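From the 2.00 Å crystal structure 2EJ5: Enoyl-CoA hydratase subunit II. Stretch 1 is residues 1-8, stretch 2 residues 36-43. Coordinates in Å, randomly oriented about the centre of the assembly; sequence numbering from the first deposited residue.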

# COMPACT_ATOMS: atom_id res chain seq x y z
N MET A 1 23.00 10.40 34.40
CA MET A 1 22.75 9.67 33.12
C MET A 1 21.27 9.81 32.72
O MET A 1 20.54 10.59 33.33
CB MET A 1 23.14 8.17 33.27
CG MET A 1 24.65 7.90 33.54
SD MET A 1 25.79 8.78 32.42
CE MET A 1 27.33 8.67 33.34
N TYR A 2 20.84 9.07 31.69
CA TYR A 2 19.41 8.88 31.42
C TYR A 2 18.87 7.98 32.52
O TYR A 2 19.59 7.12 33.01
CB TYR A 2 19.18 8.20 30.05
CG TYR A 2 19.50 9.05 28.82
CD1 TYR A 2 18.80 10.23 28.55
CD2 TYR A 2 20.46 8.64 27.91
CE1 TYR A 2 19.09 11.00 27.41
CE2 TYR A 2 20.74 9.38 26.76
CZ TYR A 2 20.05 10.56 26.53
OH TYR A 2 20.33 11.28 25.41
N GLU A 3 17.60 8.14 32.89
CA GLU A 3 17.02 7.36 34.00
C GLU A 3 15.97 6.33 33.61
O GLU A 3 15.76 5.36 34.34
CB GLU A 3 16.40 8.31 35.02
CG GLU A 3 17.22 9.54 35.23
CD GLU A 3 16.64 10.46 36.25
OE1 GLU A 3 17.44 11.22 36.84
OE2 GLU A 3 15.40 10.43 36.47
N THR A 4 15.28 6.56 32.49
CA THR A 4 14.23 5.63 32.06
C THR A 4 14.66 4.81 30.85
O THR A 4 13.99 3.85 30.48
CB THR A 4 12.92 6.35 31.71
OG1 THR A 4 13.15 7.20 30.57
CG2 THR A 4 12.41 7.19 32.90
N ILE A 5 15.76 5.21 30.23
CA ILE A 5 16.37 4.45 29.14
C ILE A 5 17.87 4.32 29.38
O ILE A 5 18.46 5.03 30.23
CB ILE A 5 16.14 5.13 27.76
CG1 ILE A 5 17.05 6.35 27.60
CG2 ILE A 5 14.63 5.47 27.55
CD1 ILE A 5 17.15 6.86 26.20
N ARG A 6 18.46 3.43 28.60
CA ARG A 6 19.90 3.21 28.54
C ARG A 6 20.30 3.52 27.10
O ARG A 6 19.63 3.09 26.14
CB ARG A 6 20.23 1.76 28.94
CG ARG A 6 21.67 1.48 29.35
CD ARG A 6 21.74 0.16 30.17
NE ARG A 6 21.45 -1.02 29.36
CZ ARG A 6 20.72 -2.07 29.75
NH1 ARG A 6 20.17 -2.10 30.97
NH2 ARG A 6 20.53 -3.08 28.91
N TYR A 7 21.35 4.32 26.96
CA TYR A 7 21.89 4.67 25.68
C TYR A 7 23.36 4.33 25.72
O TYR A 7 24.10 4.87 26.54
CB TYR A 7 21.68 6.16 25.39
CG TYR A 7 22.21 6.63 24.06
CD1 TYR A 7 21.49 6.40 22.87
CD2 TYR A 7 23.42 7.30 23.98
CE1 TYR A 7 22.00 6.84 21.64
CE2 TYR A 7 23.93 7.70 22.77
CZ TYR A 7 23.21 7.49 21.60
OH TYR A 7 23.73 7.94 20.40
N GLU A 8 23.78 3.42 24.85
CA GLU A 8 25.14 2.92 24.84
C GLU A 8 25.54 2.69 23.38
O GLU A 8 24.85 1.99 22.65
CB GLU A 8 25.18 1.60 25.61
CG GLU A 8 26.55 1.14 26.06
CD GLU A 8 26.50 -0.13 26.90
OE1 GLU A 8 25.50 -0.36 27.64
OE2 GLU A 8 27.48 -0.91 26.82
N THR A 36 13.65 11.09 22.82
CA THR A 36 13.78 12.19 21.87
C THR A 36 15.22 12.67 21.80
O THR A 36 15.81 12.74 20.72
CB THR A 36 12.83 13.41 22.21
OG1 THR A 36 11.46 12.97 22.20
CG2 THR A 36 12.95 14.55 21.22
N LYS A 37 15.76 13.05 22.96
CA LYS A 37 17.16 13.48 23.08
C LYS A 37 18.18 12.45 22.53
O LYS A 37 19.10 12.82 21.81
CB LYS A 37 17.45 13.77 24.56
CG LYS A 37 18.83 14.41 24.81
CD LYS A 37 18.90 14.97 26.24
CE LYS A 37 20.27 15.57 26.55
NZ LYS A 37 21.35 14.53 26.55
N ALA A 38 17.98 11.19 22.88
CA ALA A 38 18.87 10.10 22.48
C ALA A 38 18.83 9.93 20.94
O ALA A 38 19.87 9.77 20.32
CB ALA A 38 18.45 8.82 23.15
N LEU A 39 17.63 10.00 20.35
CA LEU A 39 17.51 9.88 18.88
C LEU A 39 18.21 11.00 18.20
O LEU A 39 18.84 10.80 17.19
CB LEU A 39 16.06 9.83 18.40
CG LEU A 39 15.26 8.57 18.77
CD1 LEU A 39 13.81 8.76 18.35
CD2 LEU A 39 15.89 7.23 18.24
N LYS A 40 18.12 12.21 18.76
CA LYS A 40 18.75 13.36 18.14
C LYS A 40 20.28 13.24 18.31
O LYS A 40 21.02 13.59 17.41
CB LYS A 40 18.20 14.69 18.73
CG LYS A 40 16.69 14.93 18.49
CD LYS A 40 16.16 16.15 19.27
CE LYS A 40 14.71 16.53 18.86
NZ LYS A 40 14.12 17.74 19.60
N GLN A 41 20.70 12.69 19.44
CA GLN A 41 22.12 12.42 19.76
C GLN A 41 22.69 11.45 18.70
O GLN A 41 23.64 11.78 17.97
CB GLN A 41 22.19 11.80 21.16
CG GLN A 41 23.58 11.61 21.82
CD GLN A 41 23.46 11.40 23.36
OE1 GLN A 41 22.36 11.52 23.95
NE2 GLN A 41 24.61 11.09 24.01
N ALA A 42 22.05 10.29 18.58
CA ALA A 42 22.41 9.30 17.55
C ALA A 42 22.47 9.88 16.15
O ALA A 42 23.40 9.60 15.39
CB ALA A 42 21.45 8.10 17.62
N GLY A 43 21.49 10.72 15.80
CA GLY A 43 21.51 11.40 14.51
C GLY A 43 22.69 12.34 14.32
O GLY A 43 23.18 12.50 13.20

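What does Tyr2 do at the helix? Its CA-to-CB bond points toward the helix, and its hydroxyl donates a short hydrogen bond to the side-chain carbonyl of Gln41, with Tyr2 OH and Gln41 OE1 2.5 Å apart. OE1 lies at the ring edge, near its plane, a natural place for the acceptor of a phenol proton. Tyr2 OH also comes within 3.5 Å of Ala38 N, but the angle is poor and that amide makes no bond to it. Lys37 adds its aliphatic chain, with Lys37 CG 3.5 Å from Tyr2 OH.

How does Tyr7 fit against the same helix? With chi1 at t, its ring runs along the helix from Ala38 to Ala42, one turn on. Tyr7 CD1 packs 3.9 Å from Ala38 CB, and Tyr7 CE1 lies 4.2 Å from Ala42 CB. Tyr7 OH is 3.4 Å from Ala42 N at a poor angle, so the pair is not a hydrogen bond; that amide instead bonds within the helix, Ala42 N to Ala38 O, at 2.8 Å.

What gathers round Ala38? Its small methyl group meets three side chains: Tyr2 CZ at 4.1 Å from Ala38 CB, Tyr7 as above, and Ile5, whose CD1 is 3.9 Å from Ala38 CB. Tyr7 CA and Ala38 CA, the closest CA pair, are 7.0 Å apart.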